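Local structure of catecholate siderophore receptor Fiu (Escherichia coli, 6BPM) at residues 600-605 against 627-632; 648-653 against 670-675. The protein imports iron bound to catecholate siderophores across the outer membrane, using energy from TonB, and also takes up catechol-substituted cephalosporins and serves as receptor for several microcins. All coordinates share one frame; numbering follows the deposited sequence.

Contact 1: 600-605 against 627-632; sequences GYTQQK and EHAFTL
Tyr601 and His628 sit diagonally across two antiparallel strands and are brought together by unlike first torsions: the tyrosine carries its CG opposite the main-chain N (chi1 171°), whereas the imidazole swings in beside its own N (chi1 -54°). The two side chains then run side by side in the same direction, and Tyr601 OH lies 2.9 Å from His628 ND1, in the imidazole plane at its edge. Either partner may donate in this hydrogen bond. Nearer the backbone, Phe630 CB comes to the edge of the phenol ring, 4.0 Å from Tyr601 CD1, the side chains crossing at about a right angle. A phenylalanine in place of Tyr601 has no hydroxyl, which would probably leave His628 ND1 without this partner and the imidazole freer to turn. Gln603 runs alongside the histidine too, its OE1 3.5 Å from His628 CE1, near the same end of the ring as the tyrosine hydroxyl, and its amide turned 69° from the imidazole. These strands are neighbours in the 22-stranded barrel of a TonB-dependent receptor. Paired bonds join Gly600 to Thr631 (Gly600 N to Thr631 O, 2.7 Å) and Thr602 to Ala629; Gln604 N to Glu627 O, 3.0 Å, adds a fifth. Thr602, Ala629 and Thr631 line the opposite, plug-facing side, where Thr602 CG2 packs 3.8 Å from Ala629 CB. The threonine hydroxyls bond elsewhere, Thr602 to Glu584 and Thr631 to the carbonyl of Lys63 in the plug. At the strand end Lys605 NZ stays 4.1 Å from Glu627 OE1, beyond salt-bridge range.

Contact 2: 648-653 against 670-675; sequences ARYIGS and GYWVAD
Tyr650 and Trp672 make the main aromatic contact: Tyr650 CB sits over the centre of the indole's six-membered ring, 3.4 Å from its centroid and almost on the normal, a close CH-pi contact. The phenol ring continues obliquely past the five-membered ring, the planes 53° apart. A second CH-pi contact lies on the other side of the sheet, where Ile651 CB stands over one face of the Tyr671 ring, 3.9 Å from its centroid; with Tyr671 CG tucked between its main-chain N and carbonyl carbon (chi1 49°), the phenol runs alongside the isoleucine. The charged contact is a salt bridge in which Arg649 NH1 meets the syn lone pair of Asp675 OD2 at 3.0 Å, close to the guanidinium plane, though Asp675 is poorly ordered. The arginine reaches it past Val673, its NH2 3.6 Å from Val673 CG1. Backbone bonds join Arg649 with Val673 and Ile651 with Tyr671 in both directions. The two strands form a hairpin of the barrel wall, flanked by strand 628-636 beside 642-655; on the far side of 667-681 comes strand 686-693, and from the chain after it Asn694 N binds Asp675 OD1 and the Tyr700 ring stacks on Tyr671.

Overall arrangement
The two contacts lie in series along the chain and in one barrel sheet, their centres about 10 Å apart. Strands 628-636 and 642-655 are adjacent, so the pairings continue across: Phe630 O and Tyr650 N lie 2.7 Å apart, a probable hydrogen bond, and Phe630 also packs against Trp672. Contact 1 is the more buried, its two threonines touching plug residue Pro66; contact 2 is a surface contact within a hairpin, though Arg649 also touches the plug at Lys63. Both turn aromatic groups outward, consistent with a membrane-facing wall, but contact 1 ties its own by a hydroxyl-imidazole bond and contact 2 by CH-pi packing. Inward, contact 1 offers threonine hydroxyls, contact 2 an arginine-aspartate pair and the Ile651-Tyr671 contact.

Contact 1: 600-605 against 627-632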
ATOM      1  N   GLY A 600      -1.398   7.968 -16.312  1.00 35.44           N
ATOM      2  CA  GLY A 600      -1.944   6.691 -16.711  1.00 36.77           C
ATOM      3  C   GLY A 600      -3.450   6.714 -16.669  1.00 25.53           C
ATOM      4  O   GLY A 600      -4.057   7.585 -16.050  1.00 35.81           O
ATOM      5  N   TYR A 601      -4.039   5.760 -17.377  1.00 32.67           N
ATOM      6  CA  TYR A 601      -5.472   5.553 -17.408  1.00 30.83           C
ATOM      7  C   TYR A 601      -5.701   4.058 -17.333  1.00 28.08           C
ATOM      8  O   TYR A 601      -4.917   3.280 -17.878  1.00 43.46           O
ATOM      9  CB  TYR A 601      -6.124   6.132 -18.666  1.00 29.83           C
ATOM     10  CG  TYR A 601      -7.565   5.728 -18.797  1.00 40.64           C
ATOM     11  CD1 TYR A 601      -8.536   6.277 -17.959  1.00 52.13           C
ATOM     12  CD2 TYR A 601      -7.963   4.780 -19.737  1.00 43.98           C
ATOM     13  CE1 TYR A 601      -9.878   5.897 -18.056  1.00 53.01           C
ATOM     14  CE2 TYR A 601      -9.301   4.393 -19.847  1.00 52.83           C
ATOM     15  CZ  TYR A 601     -10.252   4.959 -19.002  1.00 55.67           C
ATOM     16  OH  TYR A 601     -11.566   4.577 -19.104  1.00 57.38           O
ATOM     17  N   THR A 602      -6.720   3.653 -16.594  1.00 26.40           N
ATOM     18  CA  THR A 602      -7.026   2.241 -16.473  1.00 23.84           C
ATOM     19  C   THR A 602      -8.532   2.050 -16.507  1.00 28.63           C
ATOM     20  O   THR A 602      -9.303   2.938 -16.140  1.00 30.45           O
ATOM     21  CB  THR A 602      -6.457   1.626 -15.203  1.00 32.59           C
ATOM     22  OG1 THR A 602      -6.722   0.215 -15.206  1.00 43.23           O
ATOM     23  CG2 THR A 602      -7.073   2.278 -13.967  1.00 32.57           C
ATOM     24  N   GLN A 603      -8.931   0.897 -17.019  1.00 33.25           N
ATOM     25  CA  GLN A 603     -10.302   0.424 -16.955  1.00 30.25           C
ATOM     26  C   GLN A 603     -10.232  -1.027 -16.502  1.00 30.38           C
ATOM     27  O   GLN A 603      -9.655  -1.875 -17.193  1.00 33.71           O
ATOM     28  CB  GLN A 603     -11.010   0.563 -18.303  1.00 29.43           C
ATOM     29  CG  GLN A 603     -12.428   0.010 -18.298  1.00 43.12           C
ATOM     30  CD  GLN A 603     -13.074   0.057 -19.674  1.00 54.58           C
ATOM     31  OE1 GLN A 603     -13.186   1.121 -20.298  1.00 58.12           O
ATOM     32  NE2 GLN A 603     -13.472  -1.107 -20.170  1.00 54.82           N
ATOM     33  N   GLN A 604     -10.778  -1.306 -15.329  1.00 27.61           N
ATOM     34  CA  GLN A 604     -10.679  -2.618 -14.715  1.00 39.62           C
ATOM     35  C   GLN A 604     -12.062  -3.012 -14.227  1.00 45.90           C
ATOM     36  O   GLN A 604     -12.649  -2.319 -13.392  1.00 54.03           O
ATOM     37  CB  GLN A 604      -9.682  -2.586 -13.561  1.00 44.63           C
ATOM     38  CG  GLN A 604      -9.823  -1.320 -12.755  1.00 41.57           C
ATOM     39  CD  GLN A 604      -8.930  -1.300 -11.554  1.00 40.48           C
ATOM     40  OE1 GLN A 604      -7.894  -1.962 -11.518  1.00 49.79           O
ATOM     41  NE2 GLN A 604      -9.328  -0.547 -10.548  1.00 48.85           N
ATOM     42  N   LYS A 605     -12.551  -4.138 -14.715  1.00 33.83           N
ATOM     43  CA  LYS A 605     -13.868  -4.637 -14.388  1.00 27.41           C
ATOM     44  C   LYS A 605     -13.596  -5.762 -13.411  1.00 33.36           C
ATOM     45  O   LYS A 605     -13.154  -6.844 -13.810  1.00 31.90           O
ATOM     46  CB  LYS A 605     -14.584  -5.133 -15.632  1.00 38.90           C
ATOM     47  CG  LYS A 605     -16.030  -5.556 -15.473  1.00 49.45           C
ATOM     48  CD  LYS A 605     -16.947  -4.351 -15.391  1.00 66.54           C
ATOM     49  CE  LYS A 605     -18.411  -4.767 -15.542  1.00 76.63           C
ATOM     50  NZ  LYS A 605     -19.329  -3.598 -15.595  1.00 82.50           N
ATOM     51  N   GLU A 627     -13.904   1.568 -11.469  1.00 36.40           N
ATOM     52  CA  GLU A 627     -13.830   0.902 -12.762  1.00 34.81           C
ATOM     53  C   GLU A 627     -13.007   1.707 -13.759  1.00 30.66           C
ATOM     54  O   GLU A 627     -12.270   1.126 -14.557  1.00 32.46           O
ATOM     55  CB  GLU A 627     -15.237   0.664 -13.303  1.00 35.76           C
ATOM     56  CG  GLU A 627     -15.281  -0.008 -14.652  1.00 56.75           C
ATOM     57  CD  GLU A 627     -16.698  -0.178 -15.150  1.00 67.03           C
ATOM     58  OE1 GLU A 627     -16.887  -0.417 -16.359  1.00 68.85           O
ATOM     59  OE2 GLU A 627     -17.625  -0.060 -14.323  1.00 75.80           O
ATOM     60  N   HIS A 628     -13.090   3.034 -13.691  1.00 24.74           N
ATOM     61  CA  HIS A 628     -12.271   3.952 -14.463  1.00 28.18           C
ATOM     62  C   HIS A 628     -11.416   4.772 -13.507  1.00 36.42           C
ATOM     63  O   HIS A 628     -11.902   5.232 -12.479  1.00 32.66           O
ATOM     64  CB  HIS A 628     -13.145   4.899 -15.292  1.00 27.22           C
ATOM     65  CG  HIS A 628     -14.122   4.183 -16.158  1.00 42.07           C
ATOM     66  ND1 HIS A 628     -13.844   3.830 -17.461  1.00 42.22           N
ATOM     67  CD2 HIS A 628     -15.346   3.677 -15.880  1.00 40.17           C
ATOM     68  CE1 HIS A 628     -14.873   3.172 -17.960  1.00 41.94           C
ATOM     69  NE2 HIS A 628     -15.795   3.062 -17.021  1.00 42.35           N
ATOM     70  N   ALA A 629     -10.152   4.983 -13.856  1.00 31.78           N
ATOM     71  CA  ALA A 629      -9.294   5.826 -13.044  1.00 26.06           C
ATOM     72  C   ALA A 629      -8.229   6.429 -13.941  1.00 27.94           C
ATOM     73  O   ALA A 629      -7.675   5.747 -14.800  1.00 35.63           O
ATOM     74  CB  ALA A 629      -8.662   5.039 -11.904  1.00 20.12           C
ATOM     75  N   PHE A 630      -7.945   7.704 -13.720  1.00 28.43           N
ATOM     76  CA  PHE A 630      -7.069   8.494 -14.563  1.00 28.34           C
ATOM     77  C   PHE A 630      -6.185   9.350 -13.672  1.00 35.97           C
ATOM     78  O   PHE A 630      -6.657   9.918 -12.683  1.00 31.82           O
ATOM     79  CB  PHE A 630      -7.896   9.374 -15.503  1.00 31.87           C
ATOM     80  CG  PHE A 630      -7.111  10.435 -16.229  1.00 29.92           C
ATOM     81  CD1 PHE A 630      -6.549  10.177 -17.468  1.00 34.06           C
ATOM     82  CD2 PHE A 630      -6.969  11.700 -15.694  1.00 28.60           C
ATOM     83  CE1 PHE A 630      -5.848  11.166 -18.158  1.00 30.41           C
ATOM     84  CE2 PHE A 630      -6.252  12.692 -16.380  1.00 22.98           C
ATOM     85  CZ  PHE A 630      -5.700  12.421 -17.605  1.00 24.52           C
ATOM     86  N   THR A 631      -4.899   9.427 -14.010  1.00 32.54           N
ATOM     87  CA  THR A 631      -4.015  10.346 -13.316  1.00 31.69           C
ATOM     88  C   THR A 631      -3.003  10.879 -14.319  1.00 28.84           C
ATOM     89  O   THR A 631      -2.504  10.130 -15.159  1.00 35.59           O
ATOM     90  CB  THR A 631      -3.324   9.669 -12.102  1.00 32.15           C
ATOM     91  OG1 THR A 631      -2.581  10.646 -11.379  1.00 40.07           O
ATOM     92  CG2 THR A 631      -2.372   8.555 -12.529  1.00 30.65           C
ATOM     93  N   LEU A 632      -2.732  12.184 -14.250  1.00 27.52           N
ATOM     94  CA  LEU A 632      -1.757  12.819 -15.129  1.00 24.17           C
ATOM     95  C   LEU A 632      -1.083  13.977 -14.405  1.00 29.02           C
ATOM     96  O   LEU A 632      -1.765  14.832 -13.833  1.00 42.34           O
ATOM     97  CB  LEU A 632      -2.417  13.312 -16.415  1.00 22.57           C
ATOM     98  CG  LEU A 632      -1.458  13.925 -17.422  1.00 33.76           C
ATOM     99  CD1 LEU A 632      -0.314  12.940 -17.698  1.00 41.55           C
ATOM    100  CD2 LEU A 632      -2.205  14.254 -18.705  1.00 24.27           C
TER

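Contact 2: 648-653 against 670-675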
ATOM      1  N   ALA A 648      -3.894  16.296 -12.451  1.00 35.39           N
ATOM      2  CA  ALA A 648      -5.320  16.003 -12.465  1.00 22.16           C
ATOM      3  C   ALA A 648      -5.496  14.516 -12.215  1.00 26.16           C
ATOM      4  O   ALA A 648      -4.776  13.706 -12.809  1.00 31.84           O
ATOM      5  CB  ALA A 648      -5.953  16.403 -13.801  1.00 22.73           C
ATOM      6  N   ARG A 649      -6.413  14.156 -11.319  1.00 28.58           N
ATOM      7  CA  ARG A 649      -6.697  12.757 -11.019  1.00 25.11           C
ATOM      8  C   ARG A 649      -8.200  12.548 -11.061  1.00 30.10           C
ATOM      9  O   ARG A 649      -8.943  13.357 -10.502  1.00 41.05           O
ATOM     10  CB  ARG A 649      -6.214  12.342  -9.625  1.00 27.93           C
ATOM     11  CG  ARG A 649      -4.756  12.099  -9.425  1.00 47.84           C
ATOM     12  CD  ARG A 649      -4.559  11.365  -8.106  1.00 59.47           C
ATOM     13  NE  ARG A 649      -5.223  12.016  -6.971  1.00 63.87           N
ATOM     14  CZ  ARG A 649      -4.903  13.202  -6.454  1.00 59.94           C
ATOM     15  NH1 ARG A 649      -3.916  13.940  -6.956  1.00 51.04           N
ATOM     16  NH2 ARG A 649      -5.599  13.658  -5.423  1.00 65.12           N
ATOM     17  N   TYR A 650      -8.653  11.467 -11.702  1.00 37.40           N
ATOM     18  CA  TYR A 650     -10.047  11.042 -11.622  1.00 21.21           C
ATOM     19  C   TYR A 650     -10.090   9.636 -11.043  1.00 29.04           C
ATOM     20  O   TYR A 650      -9.404   8.740 -11.542  1.00 36.40           O
ATOM     21  CB  TYR A 650     -10.760  11.081 -12.989  1.00 28.32           C
ATOM     22  CG  TYR A 650     -12.195  10.572 -12.911  1.00 32.51           C
ATOM     23  CD1 TYR A 650     -13.257  11.439 -12.603  1.00 35.50           C
ATOM     24  CD2 TYR A 650     -12.491   9.223 -13.111  1.00 34.35           C
ATOM     25  CE1 TYR A 650     -14.572  10.974 -12.491  1.00 29.22           C
ATOM     26  CE2 TYR A 650     -13.805   8.755 -13.010  1.00 34.49           C
ATOM     27  CZ  TYR A 650     -14.832   9.633 -12.701  1.00 31.64           C
ATOM     28  OH  TYR A 650     -16.111   9.159 -12.586  1.00 33.79           O
ATOM     29  N   ILE A 651     -10.843   9.471  -9.956  1.00 26.51           N
ATOM     30  CA  ILE A 651     -11.193   8.184  -9.365  1.00 21.60           C
ATOM     31  C   ILE A 651     -12.685   7.989  -9.596  1.00 34.92           C
ATOM     32  O   ILE A 651     -13.481   8.878  -9.258  1.00 30.14           O
ATOM     33  CB  ILE A 651     -10.905   8.150  -7.849  1.00 32.17           C
ATOM     34  CG1 ILE A 651      -9.398   8.244  -7.550  1.00 35.02           C
ATOM     35  CG2 ILE A 651     -11.594   6.930  -7.179  1.00 19.80           C
ATOM     36  CD1 ILE A 651      -8.569   7.031  -8.001  1.00 33.49           C
ATOM     37  N   GLY A 652     -13.072   6.824 -10.135  1.00 37.65           N
ATOM     38  CA  GLY A 652     -14.449   6.584 -10.510  1.00 36.55           C
ATOM     39  C   GLY A 652     -15.268   6.180  -9.301  1.00 38.65           C
ATOM     40  O   GLY A 652     -14.778   6.110  -8.179  1.00 45.56           O
ATOM     41  N   SER A 653     -16.549   5.927  -9.525  1.00 30.36           N
ATOM     42  CA  SER A 653     -17.411   5.514  -8.422  1.00 30.36           C
ATOM     43  C   SER A 653     -17.138   4.058  -8.058  1.00 28.34           C
ATOM     44  O   SER A 653     -16.646   3.281  -8.877  1.00 31.21           O
ATOM     45  CB  SER A 653     -18.885   5.702  -8.772  1.00 27.55           C
ATOM     46  OG  SER A 653     -19.265   4.723  -9.718  1.00 44.02           O
ATOM     47  N   GLY A 670     -17.688   9.022  -8.301  1.00 36.53           N
ATOM     48  CA  GLY A 670     -16.362   9.351  -8.769  1.00 32.41           C
ATOM     49  C   GLY A 670     -16.064  10.825  -8.571  1.00 38.50           C
ATOM     50  O   GLY A 670     -16.962  11.656  -8.436  1.00 30.32           O
ATOM     51  N   TYR A 671     -14.777  11.168  -8.552  1.00 34.32           N
ATOM     52  CA  TYR A 671     -14.423  12.544  -8.253  1.00 26.45           C
ATOM     53  C   TYR A 671     -13.195  12.921  -9.052  1.00 26.18           C
ATOM     54  O   TYR A 671     -12.448  12.056  -9.507  1.00 27.88           O
ATOM     55  CB  TYR A 671     -14.196  12.757  -6.753  1.00 23.25           C
ATOM     56  CG  TYR A 671     -13.276  11.762  -6.080  1.00 29.14           C
ATOM     57  CD1 TYR A 671     -13.759  10.537  -5.603  1.00 30.35           C
ATOM     58  CD2 TYR A 671     -11.918  12.066  -5.869  1.00 20.57           C
ATOM     59  CE1 TYR A 671     -12.905   9.631  -4.960  1.00 34.14           C
ATOM     60  CE2 TYR A 671     -11.060  11.171  -5.230  1.00 20.12           C
ATOM     61  CZ  TYR A 671     -11.552   9.964  -4.781  1.00 41.39           C
ATOM     62  OH  TYR A 671     -10.701   9.096  -4.143  1.00 40.61           O
ATOM     63  N   TRP A 672     -13.050  14.227  -9.284  1.00 39.80           N
ATOM     64  CA  TRP A 672     -11.860  14.841  -9.870  1.00 42.42           C
ATOM     65  C   TRP A 672     -11.139  15.714  -8.843  1.00 36.30           C
ATOM     66  O   TRP A 672     -11.744  16.626  -8.266  1.00 35.97           O
ATOM     67  CB  TRP A 672     -12.222  15.721 -11.081  1.00 48.22           C
ATOM     68  CG  TRP A 672     -12.472  15.029 -12.387  1.00 51.41           C
ATOM     69  CD1 TRP A 672     -13.679  14.687 -12.916  1.00 44.41           C
ATOM     70  CD2 TRP A 672     -11.483  14.634 -13.357  1.00 56.24           C
ATOM     71  NE1 TRP A 672     -13.509  14.084 -14.145  1.00 41.44           N
ATOM     72  CE2 TRP A 672     -12.171  14.038 -14.438  1.00 48.47           C
ATOM     73  CE3 TRP A 672     -10.086  14.703 -13.405  1.00 47.32           C
ATOM     74  CZ2 TRP A 672     -11.508  13.517 -15.552  1.00 36.28           C
ATOM     75  CZ3 TRP A 672      -9.430  14.188 -14.519  1.00 43.45           C
ATOM     76  CH2 TRP A 672     -10.144  13.607 -15.573  1.00 35.23           C
ATOM     77  N   VAL A 673      -9.828  15.504  -8.690  1.00 29.97           N
ATOM     78  CA  VAL A 673      -8.955  16.405  -7.940  1.00 22.41           C
ATOM     79  C   VAL A 673      -7.877  16.930  -8.881  1.00 24.03           C
ATOM     80  O   VAL A 673      -7.203  16.144  -9.555  1.00 35.66           O
ATOM     81  CB  VAL A 673      -8.295  15.709  -6.728  1.00 28.39           C
ATOM     82  CG1 VAL A 673      -7.478  16.721  -5.890  1.00 21.11           C
ATOM     83  CG2 VAL A 673      -9.335  15.003  -5.854  1.00 21.12           C
ATOM     84  N   ALA A 674      -7.665  18.241  -8.861  1.00 22.23           N
ATOM     85  CA  ALA A 674      -6.614  18.923  -9.603  1.00 22.51           C
ATOM     86  C   ALA A 674      -5.574  19.504  -8.642  1.00 31.73           C
ATOM     87  O   ALA A 674      -5.901  19.901  -7.517  1.00 29.36           O
ATOM     88  CB  ALA A 674      -7.186  20.057 -10.447  1.00 23.21           C
ATOM     89  N   ASP A 675      -4.307  19.534  -9.088  1.00 40.55           N
ATOM     90  CA  ASP A 675      -3.181  20.081  -8.330  1.00 43.18           C
ATOM     91  C   ASP A 675      -2.378  21.020  -9.222  1.00 35.34           C
ATOM     92  O   ASP A 675      -2.394  20.902 -10.447  1.00 40.90           O
ATOM     93  CB  ASP A 675      -2.268  18.974  -7.775  1.00 58.09           C
ATOM     94  CG  ASP A 675      -3.022  17.967  -6.905  1.00 81.81           C
ATOM     95  OD1 ASP A 675      -3.827  18.381  -6.044  1.00 88.00           O
ATOM     96  OD2 ASP A 675      -2.819  16.749  -7.090  1.00 92.85           O
TER